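Catechol 1,2-dioxygenase (Acinetobacter sp., PDB 1DLT) catalyses the intradiol ring cleavage of catechol with O2 to cis,cis-muconate, using one iron(III) ion in each subunit of a homodimer. Local coordinates at residues N220-I225 and Q240-G245; V153-A158 and I225-S230. All blocks are in the same frame, centred on the assembly; numbering follows the deposited sequence.

Interaction 1: residues N220-I225 and Q240-G245; sequences NRPAHI and QINVAG. With FE (Fe (III) ion), chain C; CAQ (catechol), chain D.
I225 and I241 form an antiparallel hydrogen-bonded pair at the open end of a beta hairpin, strands 224-230 and 237-243, with I225 N 2.9 Å from I241 O and I241 N bonded back to I225 O. Next to it H224 faces N242, a non-hydrogen-bonded pair, and V243 N then bonds to A223 O. This end of the hairpin forms part of the iron and catechol site. H224 binds the iron(III) ion through NE2 at 2.1 Å. Its CG sits between the backbone N and the carbonyl carbon, chi1 61°, and from there the ring reaches both the iron and P222. ND1 donates to P222 O at 2.7 Å, in the ring plane and nearly straight at 169°, which fixes the rotation of the ring. R221 and Q240 approach from opposite directions. R221 NH1 makes a long, bent bond to Q240 OE1 at 3.3 Å, with the guanidinium and amide planes 70° apart. The main polar partners of these two side chains lie elsewhere: D252 takes R221 NH2 in a salt bridge, and I105 O takes Q240 NE2. On the side away from the iron, I225 CB packs on I241 CG1, and A223 CB touches V243 CG2 at 3.9 Å.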
ATOM      1  N   ASN A 220      17.563   4.314 -10.553  1.00 15.60           N
ATOM      2  CA  ASN A 220      18.968   4.127 -10.193  1.00 15.74           C
ATOM      3  C   ASN A 220      19.542   5.078  -9.187  1.00 16.27           C
ATOM      4  O   ASN A 220      19.147   6.250  -9.087  1.00 16.71           O
ATOM      5  CB  ASN A 220      19.842   4.212 -11.428  1.00 17.00           C
ATOM      6  CG  ASN A 220      19.444   3.198 -12.485  1.00 19.46           C
ATOM      7  OD1 ASN A 220      19.424   1.990 -12.244  1.00 20.15           O
ATOM      8  ND2 ASN A 220      19.105   3.694 -13.656  1.00 19.92           N
ATOM      9  N   ARG A 221      20.509   4.567  -8.438  1.00 15.45           N
ATOM     10  CA  ARG A 221      21.215   5.375  -7.458  1.00 13.90           C
ATOM     11  C   ARG A 221      22.690   5.331  -7.798  1.00 13.09           C
ATOM     12  O   ARG A 221      23.182   4.320  -8.321  1.00 12.98           O
ATOM     13  CB  ARG A 221      21.045   4.822  -6.036  1.00 12.16           C
ATOM     14  CG  ARG A 221      19.599   4.793  -5.531  1.00 14.31           C
ATOM     15  CD  ARG A 221      19.599   5.085  -4.056  1.00 14.43           C
ATOM     16  NE  ARG A 221      20.169   6.418  -3.892  1.00 20.64           N
ATOM     17  CZ  ARG A 221      20.789   6.846  -2.804  1.00 22.94           C
ATOM     18  NH1 ARG A 221      20.932   6.018  -1.773  1.00 24.18           N
ATOM     19  NH2 ARG A 221      21.284   8.087  -2.756  1.00 24.86           N
ATOM     20  N   PRO A 222      23.402   6.438  -7.557  1.00 12.77           N
ATOM     21  CA  PRO A 222      24.848   6.455  -7.834  1.00 13.02           C
ATOM     22  C   PRO A 222      25.518   5.538  -6.798  1.00 13.06           C
ATOM     23  O   PRO A 222      24.898   5.201  -5.773  1.00 13.31           O
ATOM     24  CB  PRO A 222      25.216   7.924  -7.609  1.00 13.75           C
ATOM     25  CG  PRO A 222      24.188   8.357  -6.537  1.00 14.35           C
ATOM     26  CD  PRO A 222      22.930   7.768  -7.110  1.00 12.21           C
ATOM     27  N   ALA A 223      26.756   5.126  -7.053  1.00 12.46           N
ATOM     28  CA  ALA A 223      27.486   4.298  -6.092  1.00 12.54           C
ATOM     29  C   ALA A 223      27.604   5.144  -4.805  1.00 12.64           C
ATOM     30  O   ALA A 223      27.992   6.322  -4.853  1.00 11.51           O
ATOM     31  CB  ALA A 223      28.866   3.948  -6.637  1.00 13.24           C
ATOM     32  N   HIS A 224      27.254   4.546  -3.666  1.00 12.07           N
ATOM     33  CA  HIS A 224      27.274   5.283  -2.413  1.00 12.12           C
ATOM     34  C   HIS A 224      27.521   4.394  -1.203  1.00 11.97           C
ATOM     35  O   HIS A 224      27.366   3.164  -1.249  1.00 11.48           O
ATOM     36  CB  HIS A 224      25.949   6.006  -2.200  1.00 10.91           C
ATOM     37  CG  HIS A 224      24.788   5.080  -2.132  1.00 11.29           C
ATOM     38  ND1 HIS A 224      24.269   4.462  -3.246  1.00 12.09           N
ATOM     39  CD2 HIS A 224      24.119   4.572  -1.074  1.00 11.96           C
ATOM     40  CE1 HIS A 224      23.327   3.613  -2.886  1.00 12.50           C
ATOM     41  NE2 HIS A 224      23.217   3.661  -1.567  1.00 16.88           N
ATOM     42  N   ILE A 225      27.896   5.051  -0.114  1.00 11.61           N
ATOM     43  CA  ILE A 225      28.193   4.362   1.126  1.00 12.22           C
ATOM     44  C   ILE A 225      27.429   5.024   2.261  1.00 12.08           C
ATOM     45  O   ILE A 225      27.503   6.237   2.438  1.00 12.59           O
ATOM     46  CB  ILE A 225      29.696   4.409   1.423  1.00 11.44           C
ATOM     47  CG1 ILE A 225      30.448   3.779   0.246  1.00 12.95           C
ATOM     48  CG2 ILE A 225      29.983   3.647   2.744  1.00 12.46           C
ATOM     49  CD1 ILE A 225      31.998   3.828   0.307  1.00 13.83           C
ATOM     50  N   GLN A 240      25.357   9.856   3.944  1.00 15.89           N
ATOM     51  CA  GLN A 240      25.944   8.980   2.922  1.00 16.75           C
ATOM     52  C   GLN A 240      26.999   9.765   2.166  1.00 17.79           C
ATOM     53  O   GLN A 240      27.053  10.997   2.272  1.00 20.13           O
ATOM     54  CB  GLN A 240      24.927   8.577   1.869  1.00 16.35           C
ATOM     55  CG  GLN A 240      23.753   7.737   2.281  1.00 18.98           C
ATOM     56  CD  GLN A 240      22.827   7.533   1.080  1.00 20.19           C
ATOM     57  OE1 GLN A 240      23.311   7.426  -0.036  1.00 21.08           O
ATOM     58  NE2 GLN A 240      21.508   7.462   1.306  1.00 20.01           N
ATOM     59  N   ILE A 241      27.840   9.051   1.417  1.00 16.92           N
ATOM     60  CA  ILE A 241      28.816   9.689   0.538  1.00 16.98           C
ATOM     61  C   ILE A 241      28.633   9.006  -0.816  1.00 17.45           C
ATOM     62  O   ILE A 241      28.286   7.817  -0.871  1.00 16.50           O
ATOM     63  CB  ILE A 241      30.259   9.580   1.031  1.00 15.15           C
ATOM     64  CG1 ILE A 241      30.670   8.121   1.229  1.00 14.50           C
ATOM     65  CG2 ILE A 241      30.395  10.424   2.262  1.00 17.00           C
ATOM     66  CD1 ILE A 241      32.078   7.933   1.765  1.00 13.63           C
ATOM     67  N   ASN A 242      28.771   9.795  -1.887  1.00 18.48           N
ATOM     68  CA  ASN A 242      28.610   9.326  -3.258  1.00 20.04           C
ATOM     69  C   ASN A 242      29.983   9.345  -3.872  1.00 19.05           C
ATOM     70  O   ASN A 242      30.740  10.279  -3.640  1.00 17.96           O
ATOM     71  CB  ASN A 242      27.736  10.284  -4.080  1.00 25.70           C
ATOM     72  CG  ASN A 242      26.409  10.506  -3.462  1.00 30.91           C
ATOM     73  OD1 ASN A 242      25.614   9.580  -3.364  1.00 37.04           O
ATOM     74  ND2 ASN A 242      26.154  11.730  -3.000  1.00 33.76           N
ATOM     75  N   VAL A 243      30.294   8.313  -4.652  1.00 18.86           N
ATOM     76  CA  VAL A 243      31.578   8.234  -5.325  1.00 19.07           C
ATOM     77  C   VAL A 243      31.536   9.273  -6.443  1.00 19.97           C
ATOM     78  O   VAL A 243      30.620   9.276  -7.290  1.00 19.42           O
ATOM     79  CB  VAL A 243      31.820   6.813  -5.916  1.00 19.80           C
ATOM     80  CG1 VAL A 243      33.138   6.785  -6.635  1.00 19.81           C
ATOM     81  CG2 VAL A 243      31.790   5.758  -4.782  1.00 17.16           C
ATOM     82  N   ALA A 244      32.506  10.182  -6.430  1.00 19.45           N
ATOM     83  CA  ALA A 244      32.540  11.221  -7.444  1.00 20.66           C
ATOM     84  C   ALA A 244      32.689  10.613  -8.854  1.00 20.90           C
ATOM     85  O   ALA A 244      33.344   9.576  -9.064  1.00 20.03           O
ATOM     86  CB  ALA A 244      33.682  12.237  -7.140  1.00 19.89           C
ATOM     87  N   GLY A 245      32.037  11.257  -9.816  1.00 21.49           N
ATOM     88  CA  GLY A 245      32.114  10.789 -11.182  1.00 23.08           C
ATOM     89  C   GLY A 245      30.982   9.861 -11.569  1.00 23.70           C
ATOM     90  O   GLY A 245      30.808   9.599 -12.751  1.00 25.52           O
TER
HETATM   91 FE    FE C 400      22.037   2.468  -0.237  1.00 18.72          FE
HETATM   92  C1  CAQ D 401      17.119   3.553  -1.512  0.65 17.69           C
HETATM   93  C2  CAQ D 401      18.203   4.248  -0.893  0.65 16.81           C
HETATM   94  C3  CAQ D 401      19.475   3.694  -0.903  0.65 17.19           C
HETATM   95  O3  CAQ D 401      20.520   4.358  -0.303  0.65 17.65           O
HETATM   96  C4  CAQ D 401      19.705   2.475  -1.515  0.65 16.83           C
HETATM   97  O4  CAQ D 401      20.970   1.944  -1.519  0.65 19.89           O
HETATM   98  C5  CAQ D 401      18.675   1.785  -2.118  0.65 17.97           C
HETATM   99  C6  CAQ D 401      17.352   2.338  -2.118  0.65 18.25           C
HETATM  100  O   HOH W   1      19.744   1.772   0.143  0.35  5.54           O

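Interaction 2: residues V153-A158 and I225-S230; sequences VEIWHA and IHYFVS. With FE (Fe (III) ion), chain C; CAQ (catechol), chain D.
W156 lies flat against H226 where strands 152-157 and 224-230 run side by side as antiparallel neighbours in the mixed beta-sheet of the dioxygenase domain. The five-membered ring of W156 and the imidazole make an offset stack, with planes 7° apart and centroids at 4.2 Å. The six-membered ring of W156 takes H226 CB over its centre, a CH-pi contact 3.3 Å from the centroid. The chi1 of W156, 63°, turns the indole along the sheet, across H226 and on to F228. There the geometry changes: the edge of the W156 six-membered ring, at atom CH2, points at the face of F228, an edge-to-face pair with planes at 58°. The result is an aromatic cluster, to which Y110 adds edge-to-face contacts with both W156 and F228. The stack backs an iron ligand, since H226 NE2 binds the iron(III) ion at 2.0 Å. H226 N also bonds to W156 O, while the return bond from W156 N to H226 O is weak. Further along, E154 and F228 exchange two backbone bonds, with E154 N to F228 O at 2.7 Å. On the face of V153, I155, I225 and Y227 the contact is made by carbon atoms. V153, I155 and Y227 point the same way, and V153 CG1 meets the edge of the tyrosine ring at CD2. I155 CG2 and I225 CG2 are 3.3 Å apart, unusually close for methyl groups. The E154 carboxylate bonds to Y110 OH through OE1. Its OE2 accepts from a water at 2.6 Å, and S230 OG donates to that same water.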
ATOM      1  N   VAL A 153      30.836   4.480  14.373  1.00 16.82           N
ATOM      2  CA  VAL A 153      30.601   4.729  12.954  1.00 15.38           C
ATOM      3  C   VAL A 153      30.040   3.447  12.317  1.00 14.89           C
ATOM      4  O   VAL A 153      30.722   2.415  12.283  1.00 17.03           O
ATOM      5  CB  VAL A 153      31.919   5.151  12.250  1.00 13.83           C
ATOM      6  CG1 VAL A 153      31.655   5.502  10.798  1.00 12.84           C
ATOM      7  CG2 VAL A 153      32.543   6.343  12.988  1.00 14.98           C
ATOM      8  N   GLU A 154      28.789   3.485  11.871  1.00 11.53           N
ATOM      9  CA  GLU A 154      28.222   2.323  11.228  1.00 13.13           C
ATOM     10  C   GLU A 154      28.238   2.547   9.709  1.00 13.75           C
ATOM     11  O   GLU A 154      27.798   3.578   9.231  1.00 15.21           O
ATOM     12  CB  GLU A 154      26.809   2.089  11.721  1.00 13.16           C
ATOM     13  CG  GLU A 154      26.786   1.895  13.199  1.00 13.68           C
ATOM     14  CD  GLU A 154      25.414   1.612  13.703  1.00 14.80           C
ATOM     15  OE1 GLU A 154      24.860   0.562  13.319  1.00 15.84           O
ATOM     16  OE2 GLU A 154      24.909   2.442  14.488  1.00 15.66           O
ATOM     17  N   ILE A 155      28.746   1.574   8.967  1.00 12.63           N
ATOM     18  CA  ILE A 155      28.860   1.684   7.533  1.00 12.30           C
ATOM     19  C   ILE A 155      28.296   0.470   6.803  1.00 13.73           C
ATOM     20  O   ILE A 155      28.577  -0.674   7.159  1.00 15.38           O
ATOM     21  CB  ILE A 155      30.342   1.823   7.114  1.00 12.54           C
ATOM     22  CG1 ILE A 155      30.975   2.990   7.874  1.00 13.17           C
ATOM     23  CG2 ILE A 155      30.461   2.065   5.604  1.00 10.37           C
ATOM     24  CD1 ILE A 155      32.415   3.278   7.478  1.00 13.28           C
ATOM     25  N   TRP A 156      27.486   0.710   5.787  1.00 12.45           N
ATOM     26  CA  TRP A 156      26.977  -0.398   5.008  1.00 13.59           C
ATOM     27  C   TRP A 156      26.900   0.067   3.570  1.00 14.15           C
ATOM     28  O   TRP A 156      26.692   1.243   3.304  1.00 13.12           O
ATOM     29  CB  TRP A 156      25.618  -0.895   5.534  1.00 12.25           C
ATOM     30  CG  TRP A 156      24.419   0.062   5.493  1.00 11.43           C
ATOM     31  CD1 TRP A 156      23.344  -0.002   4.641  1.00 13.74           C
ATOM     32  CD2 TRP A 156      24.151   1.167   6.384  1.00 13.25           C
ATOM     33  NE1 TRP A 156      22.424   0.992   4.950  1.00 13.60           N
ATOM     34  CE2 TRP A 156      22.896   1.717   6.010  1.00 12.89           C
ATOM     35  CE3 TRP A 156      24.849   1.744   7.459  1.00 14.05           C
ATOM     36  CZ2 TRP A 156      22.337   2.802   6.664  1.00 14.38           C
ATOM     37  CZ3 TRP A 156      24.288   2.832   8.111  1.00 13.83           C
ATOM     38  CH2 TRP A 156      23.043   3.350   7.710  1.00 14.35           C
ATOM     39  N   HIS A 157      27.119  -0.852   2.644  1.00 14.57           N
ATOM     40  CA  HIS A 157      27.061  -0.504   1.225  1.00 15.49           C
ATOM     41  C   HIS A 157      26.867  -1.777   0.390  1.00 14.79           C
ATOM     42  O   HIS A 157      26.846  -2.885   0.929  1.00 14.50           O
ATOM     43  CB  HIS A 157      28.339   0.246   0.838  1.00 13.55           C
ATOM     44  CG  HIS A 157      29.578  -0.593   0.891  1.00 15.59           C
ATOM     45  ND1 HIS A 157      29.909  -1.505  -0.093  1.00 16.34           N
ATOM     46  CD2 HIS A 157      30.592  -0.623   1.789  1.00 16.64           C
ATOM     47  CE1 HIS A 157      31.076  -2.054   0.196  1.00 17.74           C
ATOM     48  NE2 HIS A 157      31.512  -1.539   1.334  1.00 17.65           N
ATOM     49  N   ALA A 158      26.713  -1.604  -0.916  1.00 14.62           N
ATOM     50  CA  ALA A 158      26.483  -2.714  -1.824  1.00 14.94           C
ATOM     51  C   ALA A 158      27.777  -3.212  -2.454  1.00 15.16           C
ATOM     52  O   ALA A 158      28.818  -2.559  -2.333  1.00 14.40           O
ATOM     53  CB  ALA A 158      25.512  -2.273  -2.915  1.00 13.40           C
ATOM     54  N   ILE A 225      27.896   5.051  -0.114  1.00 11.61           N
ATOM     55  CA  ILE A 225      28.193   4.362   1.126  1.00 12.22           C
ATOM     56  C   ILE A 225      27.429   5.024   2.261  1.00 12.08           C
ATOM     57  O   ILE A 225      27.503   6.237   2.438  1.00 12.59           O
ATOM     58  CB  ILE A 225      29.696   4.409   1.423  1.00 11.44           C
ATOM     59  CG1 ILE A 225      30.448   3.779   0.246  1.00 12.95           C
ATOM     60  CG2 ILE A 225      29.983   3.647   2.744  1.00 12.46           C
ATOM     61  CD1 ILE A 225      31.998   3.828   0.307  1.00 13.83           C
ATOM     62  N   HIS A 226      26.701   4.217   3.017  1.00 12.42           N
ATOM     63  CA  HIS A 226      25.883   4.695   4.121  1.00 14.03           C
ATOM     64  C   HIS A 226      26.665   4.849   5.437  1.00 15.39           C
ATOM     65  O   HIS A 226      27.609   4.094   5.704  1.00 14.85           O
ATOM     66  CB  HIS A 226      24.748   3.712   4.369  1.00 12.70           C
ATOM     67  CG  HIS A 226      23.733   3.656   3.282  1.00 14.24           C
ATOM     68  ND1 HIS A 226      22.616   4.465   3.271  1.00 13.04           N
ATOM     69  CD2 HIS A 226      23.644   2.872   2.185  1.00 11.71           C
ATOM     70  CE1 HIS A 226      21.880   4.174   2.211  1.00 12.21           C
ATOM     71  NE2 HIS A 226      22.483   3.215   1.539  1.00 13.22           N
ATOM     72  N   TYR A 227      26.233   5.814   6.248  1.00 15.30           N
ATOM     73  CA  TYR A 227      26.817   6.074   7.545  1.00 15.28           C
ATOM     74  C   TYR A 227      25.762   6.402   8.600  1.00 15.64           C
ATOM     75  O   TYR A 227      24.785   7.081   8.327  1.00 13.77           O
ATOM     76  CB  TYR A 227      27.742   7.319   7.550  1.00 15.65           C
ATOM     77  CG  TYR A 227      29.118   7.212   6.945  1.00 14.37           C
ATOM     78  CD1 TYR A 227      29.319   7.373   5.577  1.00 15.72           C
ATOM     79  CD2 TYR A 227      30.230   6.997   7.755  1.00 14.78           C
ATOM     80  CE1 TYR A 227      30.606   7.334   5.035  1.00 18.07           C
ATOM     81  CE2 TYR A 227      31.519   6.953   7.225  1.00 16.74           C
ATOM     82  CZ  TYR A 227      31.694   7.128   5.868  1.00 17.23           C
ATOM     83  OH  TYR A 227      32.951   7.160   5.333  1.00 18.37           O
ATOM     84  N   PHE A 228      26.001   5.894   9.800  1.00 16.43           N
ATOM     85  CA  PHE A 228      25.272   6.260  11.005  1.00 15.78           C
ATOM     86  C   PHE A 228      26.459   6.613  11.914  1.00 16.66           C
ATOM     87  O   PHE A 228      27.437   5.850  11.975  1.00 16.92           O
ATOM     88  CB  PHE A 228      24.590   5.131  11.654  1.00 14.65           C
ATOM     89  CG  PHE A 228      23.161   4.880  11.296  1.00 15.55           C
ATOM     90  CD1 PHE A 228      22.294   5.902  10.819  1.00 15.26           C
ATOM     91  CD2 PHE A 228      22.642   3.630  11.512  1.00 15.66           C
ATOM     92  CE1 PHE A 228      20.910   5.595  10.597  1.00 16.29           C
ATOM     93  CE2 PHE A 228      21.297   3.327  11.298  1.00 14.92           C
ATOM     94  CZ  PHE A 228      20.428   4.315  10.843  1.00 13.41           C
ATOM     95  N   VAL A 229      26.440   7.761  12.560  1.00 15.80           N
ATOM     96  CA  VAL A 229      27.486   8.064  13.515  1.00 17.39           C
ATOM     97  C   VAL A 229      26.761   8.505  14.792  1.00 18.87           C
ATOM     98  O   VAL A 229      25.879   9.384  14.756  1.00 18.17           O
ATOM     99  CB  VAL A 229      28.423   9.201  13.046  1.00 17.69           C
ATOM    100  CG1 VAL A 229      29.562   9.376  14.039  1.00 15.10           C
ATOM    101  CG2 VAL A 229      28.988   8.867  11.693  1.00 18.88           C
ATOM    102  N   SER A 230      27.092   7.850  15.906  1.00 18.99           N
ATOM    103  CA  SER A 230      26.520   8.229  17.194  1.00 20.83           C
ATOM    104  C   SER A 230      27.630   8.344  18.252  1.00 21.25           C
ATOM    105  O   SER A 230      28.662   7.655  18.173  1.00 22.44           O
ATOM    106  CB  SER A 230      25.455   7.226  17.631  1.00 20.62           C
ATOM    107  OG  SER A 230      25.989   5.936  17.688  1.00 22.98           O
TER
HETATM  108 FE    FE C 400      22.037   2.468  -0.237  1.00 18.72          FE
HETATM  109  C1  CAQ D 401      17.119   3.553  -1.512  0.65 17.69           C
HETATM  110  C2  CAQ D 401      18.203   4.248  -0.893  0.65 16.81           C
HETATM  111  C3  CAQ D 401      19.475   3.694  -0.903  0.65 17.19           C
HETATM  112  O3  CAQ D 401      20.520   4.358  -0.303  0.65 17.65           O
HETATM  113  C4  CAQ D 401      19.705   2.475  -1.515  0.65 16.83           C
HETATM  114  O4  CAQ D 401      20.970   1.944  -1.519  0.65 19.89           O
HETATM  115  C5  CAQ D 401      18.675   1.785  -2.118  0.65 17.97           C
HETATM  116  C6  CAQ D 401      17.352   2.338  -2.118  0.65 18.25           C
HETATM  117  O   HOH W   2      25.832   4.752  15.050  1.00 21.25           O
HETATM  118  O   HOH W   1      19.744   1.772   0.143  0.35  5.54           O

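Past the N-terminal helices and the first strands, the chain reaches strand 152-157, the first of the three involved. It returns 67 residues later as strand 224-230, and interaction 2 closes this long loop. Interaction 1 closes a much shorter one, the hairpin from strand 224-230 to strand 237-243. The segments alternate along the chain, so the two contacts cross. They share I225 and place strand 224-230 between its two neighbours in the sheet. H224 comes from interaction 1 and H226 from interaction 2; with Y164 they are the protein ligands of the iron in this catechol complex. The contacts also touch directly: Q240 NE2 packs on H226 CE1, and I241 CD1 packs on Y227 CE1.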